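Local coordinates for protein CdiI toxin (Salmonella enterica subsp. enterica serovar Rubislaw str. ATCC 10717, PDB 4ZQU) that serves as the immunity protein of a contact-dependent growth inhibition system, neutralising the toxic activity of its cognate CdiA toxin, at residues 66-71 and 78-83; 23-28 and 60-65; 16-21 and 105-110. One frame throughout, in Å; residues are numbered along the deposited sequence.

Contact 1: 66-71 and 78-83; sequences PAPRTD and VTFDLD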
loop_
_atom_site.group_PDB
_atom_site.type_symbol
_atom_site.label_atom_id
_atom_site.label_comp_id
_atom_site.label_asym_id
_atom_site.label_seq_id
_atom_site.Cartn_x
_atom_site.Cartn_y
_atom_site.Cartn_z
ATOM N N PRO B 66 -14.475 3.942 -1.917
ATOM C CA PRO B 66 -14.638 5.321 -1.434
ATOM C C PRO B 66 -16.024 5.899 -1.706
ATOM O O PRO B 66 -16.632 6.504 -0.822
ATOM C CB PRO B 66 -13.577 6.096 -2.221
ATOM C CG PRO B 66 -12.550 5.087 -2.565
ATOM C CD PRO B 66 -13.293 3.804 -2.787
ATOM N N ALA B 67 -16.510 5.700 -2.927
ATOM C CA ALA B 67 -17.787 6.251 -3.358
ATOM C C ALA B 67 -18.277 5.469 -4.571
ATOM O O ALA B 67 -17.497 4.744 -5.189
ATOM C CB ALA B 67 -17.644 7.742 -3.680
ATOM N N PRO B 68 -19.576 5.590 -4.904
ATOM C CA PRO B 68 -20.102 4.947 -6.113
ATOM C C PRO B 68 -19.393 5.390 -7.392
ATOM O O PRO B 68 -19.091 6.571 -7.559
ATOM C CB PRO B 68 -21.568 5.391 -6.131
ATOM C CG PRO B 68 -21.903 5.602 -4.705
ATOM C CD PRO B 68 -20.654 6.153 -4.071
ATOM N N ARG B 69 -19.131 4.436 -8.280
ATOM C CA ARG B 69 -18.544 4.718 -9.583
ATOM C C ARG B 69 -19.518 4.312 -10.678
ATOM O O ARG B 69 -20.086 3.221 -10.638
ATOM C CB ARG B 69 -17.217 3.975 -9.756
ATOM C CG ARG B 69 -16.131 4.377 -8.774
ATOM C CD ARG B 69 -15.381 5.613 -9.244
ATOM N NE ARG B 69 -14.688 5.387 -10.510
ATOM C CZ ARG B 69 -13.504 4.794 -10.622
ATOM N NH1 ARG B 69 -12.873 4.354 -9.542
ATOM N NH2 ARG B 69 -12.949 4.637 -11.814
ATOM N N THR B 70 -19.712 5.189 -11.655
ATOM C CA THR B 70 -20.649 4.913 -12.737
ATOM C C THR B 70 -19.929 4.667 -14.055
ATOM O O THR B 70 -20.488 4.073 -14.972
ATOM C CB THR B 70 -21.652 6.067 -12.923
ATOM O OG1 THR B 70 -20.941 7.282 -13.188
ATOM C CG2 THR B 70 -22.499 6.244 -11.673
ATOM N N ASP B 71 -18.682 5.122 -14.138
ATOM C CA ASP B 71 -17.921 5.064 -15.382
ATOM C C ASP B 71 -17.313 3.687 -15.625
ATOM O O ASP B 71 -16.688 3.450 -16.659
ATOM C CB ASP B 71 -16.818 6.124 -15.374
ATOM C CG ASP B 71 -15.907 6.010 -14.165
ATOM O OD1 ASP B 71 -16.412 5.712 -13.061
ATOM O OD2 ASP B 71 -14.684 6.213 -14.320
ATOM N N VAL B 78 -20.385 -4.471 -2.964
ATOM C CA VAL B 78 -19.489 -3.520 -2.318
ATOM C C VAL B 78 -20.269 -2.399 -1.626
ATOM O O VAL B 78 -21.327 -1.977 -2.095
ATOM C CB VAL B 78 -18.475 -2.927 -3.335
ATOM C CG1 VAL B 78 -19.135 -1.895 -4.240
ATOM C CG2 VAL B 78 -17.288 -2.318 -2.611
ATOM N N THR B 79 -19.757 -1.948 -0.483
ATOM C CA THR B 79 -20.346 -0.818 0.226
ATOM C C THR B 79 -19.476 0.417 0.010
ATOM O O THR B 79 -18.471 0.354 -0.700
ATOM C CB THR B 79 -20.508 -1.100 1.735
ATOM O OG1 THR B 79 -19.222 -1.174 2.359
ATOM C CG2 THR B 79 -21.252 -2.411 1.956
ATOM N N PHE B 80 -19.860 1.541 0.610
ATOM C CA PHE B 80 -19.133 2.786 0.389
ATOM C C PHE B 80 -18.862 3.548 1.682
ATOM O O PHE B 80 -19.721 3.638 2.559
ATOM C CB PHE B 80 -19.900 3.676 -0.591
ATOM C CG PHE B 80 -20.272 2.982 -1.868
ATOM C CD1 PHE B 80 -19.303 2.658 -2.805
ATOM C CD2 PHE B 80 -21.591 2.648 -2.132
ATOM C CE1 PHE B 80 -19.640 2.011 -3.980
ATOM C CE2 PHE B 80 -21.938 2.003 -3.308
ATOM C CZ PHE B 80 -20.961 1.684 -4.234
ATOM N N ASP B 81 -17.655 4.096 1.784
ATOM C CA ASP B 81 -17.237 4.847 2.962
ATOM C C ASP B 81 -16.117 5.806 2.583
ATOM O O ASP B 81 -14.967 5.398 2.426
ATOM C CB ASP B 81 -16.778 3.899 4.073
ATOM C CG ASP B 81 -16.597 4.600 5.408
ATOM O OD1 ASP B 81 -16.539 5.846 5.438
ATOM O OD2 ASP B 81 -16.501 3.897 6.434
ATOM N N LEU B 82 -16.453 7.083 2.449
ATOM C CA LEU B 82 -15.488 8.076 1.995
ATOM C C LEU B 82 -14.428 8.399 3.048
ATOM O O LEU B 82 -13.270 8.648 2.713
ATOM C CB LEU B 82 -16.209 9.356 1.579
ATOM C CG LEU B 82 -15.364 10.301 0.726
ATOM C CD1 LEU B 82 -15.123 9.700 -0.656
ATOM C CD2 LEU B 82 -16.029 11.665 0.627
ATOM N N ASP B 83 -14.830 8.398 4.314
ATOM C CA ASP B 83 -13.935 8.759 5.412
ATOM C C ASP B 83 -12.855 7.712 5.673
ATOM O O ASP B 83 -11.778 8.035 6.183
ATOM C CB ASP B 83 -14.737 8.994 6.692
ATOM C CG ASP B 83 -15.554 10.265 6.640
ATOM O OD1 ASP B 83 -15.131 11.226 5.962
ATOM O OD2 ASP B 83 -16.626 10.300 7.275
#

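Contact 2: 23-28 and 60-65; sequences TYSGYR and HSRFVL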
loop_
_atom_site.group_PDB
_atom_site.type_symbol
_atom_site.label_atom_id
_atom_site.label_comp_id
_atom_site.label_asym_id
_atom_site.label_seq_id
_atom_site.Cartn_x
_atom_site.Cartn_y
_atom_site.Cartn_z
ATOM N N THR B 23 -8.301 -5.352 12.155
ATOM C CA THR B 23 -9.160 -5.494 10.990
ATOM C C THR B 23 -8.777 -4.487 9.908
ATOM O O THR B 23 -8.667 -3.291 10.173
ATOM C CB THR B 23 -10.641 -5.293 11.358
ATOM O OG1 THR B 23 -11.069 -6.344 12.230
ATOM C CG2 THR B 23 -11.504 -5.296 10.112
ATOM N N TYR B 24 -8.556 -4.982 8.694
ATOM C CA TYR B 24 -8.377 -4.124 7.530
ATOM C C TYR B 24 -9.579 -4.265 6.614
ATOM O O TYR B 24 -10.218 -5.314 6.577
ATOM C CB TYR B 24 -7.100 -4.473 6.764
ATOM C CG TYR B 24 -5.862 -3.760 7.246
ATOM C CD1 TYR B 24 -5.737 -3.354 8.566
ATOM C CD2 TYR B 24 -4.816 -3.487 6.375
ATOM C CE1 TYR B 24 -4.601 -2.698 9.004
ATOM C CE2 TYR B 24 -3.684 -2.828 6.799
ATOM C CZ TYR B 24 -3.579 -2.439 8.115
ATOM O OH TYR B 24 -2.446 -1.789 8.544
ATOM N N SER B 25 -9.883 -3.209 5.871
ATOM C CA SER B 25 -11.033 -3.227 4.983
ATOM C C SER B 25 -10.696 -2.577 3.655
ATOM O O SER B 25 -9.794 -1.748 3.574
ATOM C CB SER B 25 -12.221 -2.514 5.629
ATOM O OG SER B 25 -12.613 -3.160 6.825
ATOM N N GLY B 26 -11.421 -2.956 2.611
ATOM C CA GLY B 26 -11.223 -2.342 1.316
ATOM C C GLY B 26 -11.868 -3.075 0.162
ATOM O O GLY B 26 -12.970 -3.606 0.273
ATOM N N TYR B 27 -11.154 -3.101 -0.956
ATOM C CA TYR B 27 -11.670 -3.613 -2.211
ATOM C C TYR B 27 -10.513 -4.230 -2.972
ATOM O O TYR B 27 -10.425 -5.446 -3.126
ATOM C CB TYR B 27 -12.315 -2.485 -3.011
ATOM C CG TYR B 27 -13.080 -2.912 -4.241
ATOM C CD1 TYR B 27 -14.382 -3.377 -4.144
ATOM C CD2 TYR B 27 -12.511 -2.817 -5.505
ATOM C CE1 TYR B 27 -15.092 -3.750 -5.267
ATOM C CE2 TYR B 27 -13.213 -3.191 -6.635
ATOM C CZ TYR B 27 -14.503 -3.656 -6.512
ATOM O OH TYR B 27 -15.208 -4.030 -7.634
ATOM N N ARG B 28 -9.619 -3.370 -3.445
ATOM C CA ARG B 28 -8.337 -3.813 -3.969
ATOM C C ARG B 28 -7.288 -3.611 -2.883
ATOM O O ARG B 28 -6.756 -4.579 -2.335
ATOM C CB ARG B 28 -7.975 -3.059 -5.248
ATOM C CG ARG B 28 -8.820 -3.472 -6.442
ATOM C CD ARG B 28 -8.304 -2.882 -7.741
ATOM N NE ARG B 28 -8.974 -3.458 -8.908
ATOM C CZ ARG B 28 -8.484 -4.451 -9.644
ATOM N NH1 ARG B 28 -7.309 -4.989 -9.348
ATOM N NH2 ARG B 28 -9.169 -4.906 -10.685
ATOM N N HIS B 60 -15.045 -8.686 10.884
ATOM C CA HIS B 60 -15.391 -7.271 10.956
ATOM C C HIS B 60 -14.887 -6.494 9.749
ATOM O O HIS B 60 -15.046 -5.276 9.677
ATOM C CB HIS B 60 -14.834 -6.651 12.236
ATOM C CG HIS B 60 -15.544 -7.097 13.473
ATOM N ND1 HIS B 60 -15.357 -8.344 14.029
ATOM C CD2 HIS B 60 -16.460 -6.471 14.250
ATOM C CE1 HIS B 60 -16.119 -8.462 15.101
ATOM N NE2 HIS B 60 -16.797 -7.342 15.258
ATOM N N SER B 61 -14.281 -7.201 8.803
ATOM C CA SER B 61 -13.750 -6.565 7.608
ATOM C C SER B 61 -14.869 -6.149 6.666
ATOM O O SER B 61 -15.877 -6.845 6.534
ATOM C CB SER B 61 -12.776 -7.499 6.890
ATOM O OG SER B 61 -12.209 -6.867 5.758
ATOM N N ARG B 62 -14.681 -5.008 6.014
ATOM C CA ARG B 62 -15.673 -4.483 5.089
ATOM C C ARG B 62 -15.197 -4.538 3.644
ATOM O O ARG B 62 -14.034 -4.277 3.348
ATOM C CB ARG B 62 -16.033 -3.044 5.456
ATOM C CG ARG B 62 -16.818 -2.907 6.743
ATOM C CD ARG B 62 -17.204 -1.464 6.981
ATOM N NE ARG B 62 -16.052 -0.645 7.343
ATOM C CZ ARG B 62 -15.982 0.669 7.153
ATOM N NH1 ARG B 62 -16.997 1.313 6.591
ATOM N NH2 ARG B 62 -14.897 1.337 7.519
ATOM N N PHE B 63 -16.117 -4.888 2.752
ATOM C CA PHE B 63 -15.873 -4.876 1.318
ATOM C C PHE B 63 -16.400 -3.557 0.764
ATOM O O PHE B 63 -17.580 -3.436 0.442
ATOM C CB PHE B 63 -16.546 -6.078 0.655
ATOM C CG PHE B 63 -16.178 -6.267 -0.781
ATOM C CD1 PHE B 63 -14.853 -6.337 -1.166
ATOM C CD2 PHE B 63 -17.161 -6.400 -1.747
ATOM C CE1 PHE B 63 -14.512 -6.519 -2.490
ATOM C CE2 PHE B 63 -16.827 -6.586 -3.074
ATOM C CZ PHE B 63 -15.502 -6.646 -3.447
ATOM N N VAL B 64 -15.519 -2.569 0.663
ATOM C CA VAL B 64 -15.955 -1.182 0.561
ATOM C C VAL B 64 -15.104 -0.350 -0.406
ATOM O O VAL B 64 -13.901 -0.570 -0.541
ATOM C CB VAL B 64 -15.958 -0.537 1.977
ATOM C CG1 VAL B 64 -14.624 -0.769 2.675
ATOM C CG2 VAL B 64 -16.314 0.946 1.935
ATOM N N LEU B 65 -15.752 0.588 -1.094
ATOM C CA LEU B 65 -15.083 1.550 -1.970
ATOM C C LEU B 65 -15.292 2.976 -1.449
ATOM O O LEU B 65 -16.173 3.201 -0.623
ATOM C CB LEU B 65 -15.608 1.416 -3.400
ATOM C CG LEU B 65 -14.976 0.291 -4.216
ATOM C CD1 LEU B 65 -15.713 0.113 -5.528
ATOM C CD2 LEU B 65 -13.506 0.590 -4.456
#

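Contact 3: 16-21 and 105-110; sequences TDFICV and YGYKTK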
loop_
_atom_site.group_PDB
_atom_site.type_symbol
_atom_site.label_atom_id
_atom_site.label_comp_id
_atom_site.label_asym_id
_atom_site.label_seq_id
_atom_site.Cartn_x
_atom_site.Cartn_y
_atom_site.Cartn_z
ATOM N N THR B 16 8.834 -7.869 20.174
ATOM C CA THR B 16 9.181 -8.727 21.299
ATOM C C THR B 16 8.056 -8.764 22.332
ATOM O O THR B 16 7.791 -9.800 22.945
ATOM C CB THR B 16 10.486 -8.258 21.979
ATOM O OG1 THR B 16 11.556 -8.278 21.027
ATOM C CG2 THR B 16 10.847 -9.164 23.149
ATOM N N ASP B 17 7.379 -7.635 22.493
ATOM C CA ASP B 17 6.462 -7.444 23.610
ATOM C C ASP B 17 5.026 -7.890 23.340
ATOM O O ASP B 17 4.291 -8.192 24.280
ATOM C CB ASP B 17 6.465 -5.973 24.025
ATOM C CG ASP B 17 7.867 -5.432 24.230
ATOM O OD1 ASP B 17 8.517 -5.821 25.222
ATOM O OD2 ASP B 17 8.322 -4.623 23.394
ATOM N N PHE B 18 4.618 -7.930 22.074
ATOM C CA PHE B 18 3.233 -8.276 21.761
ATOM C C PHE B 18 2.991 -8.770 20.340
ATOM O O PHE B 18 3.854 -8.675 19.468
ATOM C CB PHE B 18 2.322 -7.069 22.028
ATOM C CG PHE B 18 2.565 -5.895 21.109
ATOM C CD1 PHE B 18 1.919 -5.800 19.884
ATOM C CD2 PHE B 18 3.435 -4.879 21.478
ATOM C CE1 PHE B 18 2.141 -4.721 19.046
ATOM C CE2 PHE B 18 3.659 -3.797 20.643
ATOM C CZ PHE B 18 3.011 -3.721 19.426
ATOM N N ILE B 19 1.789 -9.302 20.134
ATOM C CA ILE B 19 1.266 -9.606 18.810
ATOM C C ILE B 19 -0.035 -8.833 18.611
ATOM O O ILE B 19 -0.940 -8.909 19.444
ATOM C CB ILE B 19 1.006 -11.107 18.623
ATOM C CG1 ILE B 19 2.307 -11.895 18.763
ATOM C CG2 ILE B 19 0.362 -11.371 17.270
ATOM C CD1 ILE B 19 2.137 -13.377 18.527
ATOM N N CYS B 20 -0.128 -8.090 17.513
ATOM C CA CYS B 20 -1.263 -7.198 17.295
ATOM C C CYS B 20 -2.015 -7.513 16.008
ATOM O O CYS B 20 -1.466 -7.392 14.915
ATOM C CB CYS B 20 -0.789 -5.744 17.270
ATOM S SG CYS B 20 -2.117 -4.526 17.159
ATOM N N VAL B 21 -3.282 -7.897 16.144
ATOM C CA VAL B 21 -4.124 -8.191 14.988
ATOM C C VAL B 21 -5.222 -7.143 14.825
ATOM O O VAL B 21 -6.049 -6.954 15.718
ATOM C CB VAL B 21 -4.770 -9.584 15.095
ATOM C CG1 VAL B 21 -5.615 -9.870 13.865
ATOM C CG2 VAL B 21 -3.705 -10.654 15.277
ATOM N N TYR B 105 2.430 0.285 26.077
ATOM C CA TYR B 105 3.642 -0.479 26.353
ATOM C C TYR B 105 4.805 0.399 26.816
ATOM O O TYR B 105 5.927 -0.083 26.974
ATOM C CB TYR B 105 4.048 -1.279 25.117
ATOM C CG TYR B 105 3.040 -2.336 24.728
ATOM C CD1 TYR B 105 3.104 -3.615 25.264
ATOM C CD2 TYR B 105 2.023 -2.054 23.828
ATOM C CE1 TYR B 105 2.183 -4.584 24.914
ATOM C CE2 TYR B 105 1.097 -3.018 23.471
ATOM C CZ TYR B 105 1.181 -4.280 24.018
ATOM O OH TYR B 105 0.261 -5.243 23.666
ATOM N N GLY B 106 4.528 1.682 27.033
ATOM C CA GLY B 106 5.512 2.606 27.572
ATOM C C GLY B 106 6.792 2.710 26.763
ATOM O O GLY B 106 7.889 2.630 27.318
ATOM N N TYR B 107 6.658 2.892 25.453
ATOM C CA TYR B 107 7.824 2.971 24.581
ATOM C C TYR B 107 8.524 4.325 24.668
ATOM O O TYR B 107 9.754 4.387 24.660
ATOM C CB TYR B 107 7.431 2.678 23.132
ATOM C CG TYR B 107 7.361 1.203 22.823
ATOM C CD1 TYR B 107 8.518 0.450 22.681
ATOM C CD2 TYR B 107 6.141 0.560 22.681
ATOM C CE1 TYR B 107 8.464 -0.901 22.404
ATOM C CE2 TYR B 107 6.075 -0.791 22.402
ATOM C CZ TYR B 107 7.238 -1.516 22.265
ATOM O OH TYR B 107 7.175 -2.861 21.988
ATOM N N LYS B 108 7.733 5.396 24.739
ATOM C CA LYS B 108 8.236 6.772 24.820
ATOM C C LYS B 108 9.067 7.160 23.599
ATOM O O LYS B 108 9.775 8.168 23.614
ATOM C CB LYS B 108 9.049 6.971 26.095
ATOM N N THR B 109 8.972 6.352 22.547
ATOM C CA THR B 109 9.672 6.606 21.292
ATOM C C THR B 109 9.168 5.687 20.183
ATOM O O THR B 109 8.956 4.490 20.390
ATOM C CB THR B 109 11.207 6.453 21.438
ATOM O OG1 THR B 109 11.831 6.569 20.153
ATOM C CG2 THR B 109 11.591 5.134 22.088
ATOM N N LYS B 110 8.964 6.265 19.005
ATOM C CA LYS B 110 8.422 5.528 17.874
ATOM C C LYS B 110 9.433 4.543 17.321
ATOM O O LYS B 110 9.064 3.492 16.803
ATOM C CB LYS B 110 7.976 6.493 16.775
ATOM C CG LYS B 110 6.478 6.709 16.718
ATOM C CD LYS B 110 6.119 7.885 15.826
ATOM C CE LYS B 110 6.671 7.713 14.424
ATOM N NZ LYS B 110 6.309 8.873 13.562
#

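Contact 1: 66-71 and 78-83
Pro68 sits on the ring of Phe80 like a lid. Pro68 CG stands 3.9 Å from the centre of the Phe80 ring and only 12° off the ring normal, a CH-pi contact over the face. CD of Pro68 leans over CG and CD1 of the same ring. The two side chains cross obliquely. Phe80 CG lies anti to its own carbonyl carbon (chi1 -52°), and the ring lies against the extended backbone of Ala67 and Pro68. Phe80 CD1 meets Ala67 C at 3.5 Å. On the opposite face of the ring, nearer its rim, lies the carbonyl O of Val78.

A second, smaller bump is Leu82. Leu82 CD1 fits beside the Pro66 backbone, 3.5 Å from Pro66 O, and grazes Pro66 CB at 4.2 Å. Ala67 CB touches Leu82 CD1 at 4.4 Å. Pro66 O also comes within 3.3 Å of Leu82 N, but the angle is too poor for a hydrogen bond. The contact rests on van der Waals packing and the CH-pi contact. Pro66, Ala67 and Leu82 also pack on Val13 of the CdiA-CT toxin chain.

Asp81 is the N-cap of helix 82-85 and forms a salt bridge with Arg62. The loop that leaves strand 64-65 thus packs against the end of its parallel partner, strand 79-80, and the capped helix start, beside the toxin.

Contact 2: 23-28 and 60-65
Ser25 and Ser61 reach across the contact in different rotamers. Ser25 OG is anti to its carbonyl carbon (chi1 -61°), which brings it to Arg62 N. Ser61 OG is anti to its backbone N (chi1 -177°), which brings it to Tyr24 O. Arg62 N donates to Ser25 OG at 2.9 Å, and Ser61 OG donates to Tyr24 O at 2.7 Å, in the plane of that carbonyl.

The backbones then pair directly. Gly26 N donates to Arg62 O at 3.0 Å. Val64 N donates to Gly26 O at 2.8 Å. The two N-H...O bonds make a single parallel bridge between Gly26 and Phe63; Phe63 CA adds a CH...O contact to Gly26 O. The backbone angles of Gly26 would jam a CB against the preceding carbonyl O, so they call for glycine.

Beyond the bridge, Tyr27 meets two side chains. Leu65 CD1 stands over the centre of the Tyr27 ring, 3.9 Å from the centroid, in a CH-pi contact. Leu65 CD2 comes within 3.5 Å of Tyr27 CG. The Phe63 ring is near parallel to that of Tyr27 but slid aside, with Phe63 CZ against Tyr27 CE1 at 3.4 Å. Thr23 CG2 rests against His60 O and Ser61 CA.

The buried Ser25 hydroxyl has a second partner in Asp33, and Ser61 OG also pairs with Trp9 N. Arg62 forms salt bridges with both Asp33 and Asp81. The chemistry implies that serine hydroxyls take over the pairing where the backbones do not bond directly, and that the positive charge of Arg62 is probably balanced by the two carboxylates.

Contact 3: 16-21 and 105-110
An offset aromatic stack of Phe18 on Tyr105 joins the lead-in to strand 19-26 with the turn between helices 87-105 and 110-115. The ring centroids are 4.4 Å apart and the planes are tilted by 24°. Phe18 CD2 lies over one face of the Tyr105 ring, toward its rim, and comes to 3.4 Å from Tyr105 CZ. At that end the phenol oxygen also rides close to the backbone side of Phe18, with Tyr105 OH 3.2 Å from Phe18 CB. Phe18 CG sits between its backbone N and carbonyl carbon (chi1 66°), which places Phe18 CG 3.5 Å from Tyr105 OH.

Tyr107 meets the next atom along that side of the phenylalanine ring, CE2. Phe18 CE2 lies at the edge of the Tyr107 ring, near its plane, and is 4.2 Å from Tyr107 CE2. The Tyr107 hydroxyl meets Asp17 tip to tip. Tyr107 OH donates to Asp17 OD2 in a short bond of 2.5 Å that counts as weak. The carboxylate and the phenol ring are turned 68° against each other.

Asn15 OD1 accepts from the backbone N of both Asp17 and Phe18, so the turn that presents these two side chains is itself held. Phe18 also packs on Leu101 of helix 87-105, and Tyr105 on Leu40 of strand 30-41. Tyr107 packs on Met102 of helix 87-105 and on Ala112 and Leu113 of helix 110-115.

How the contacts relate
Contacts 1 and 2 are neighbours, with centres 12 Å apart. They share the small parallel sheet of strands 64-65 and 79-80, and the Arg62 to Asp81 salt bridge joins them. Contact 3 lies on the opposite side of the chain's centre, about 25 Å from contact 2 and 34 Å from contact 1, centre to centre. Strand 19-26 links contacts 2 and 3: contact 3 uses its start and contact 2 its end. Along the chain, contact 3 spans the other two, and contact 2 closes before contact 1 opens. Contacts 1 and 2 both touch the CdiA-CT toxin chain. Contact 3 does not; it joins the large antiparallel sheet to the turn between helices 87-105 and 110-115.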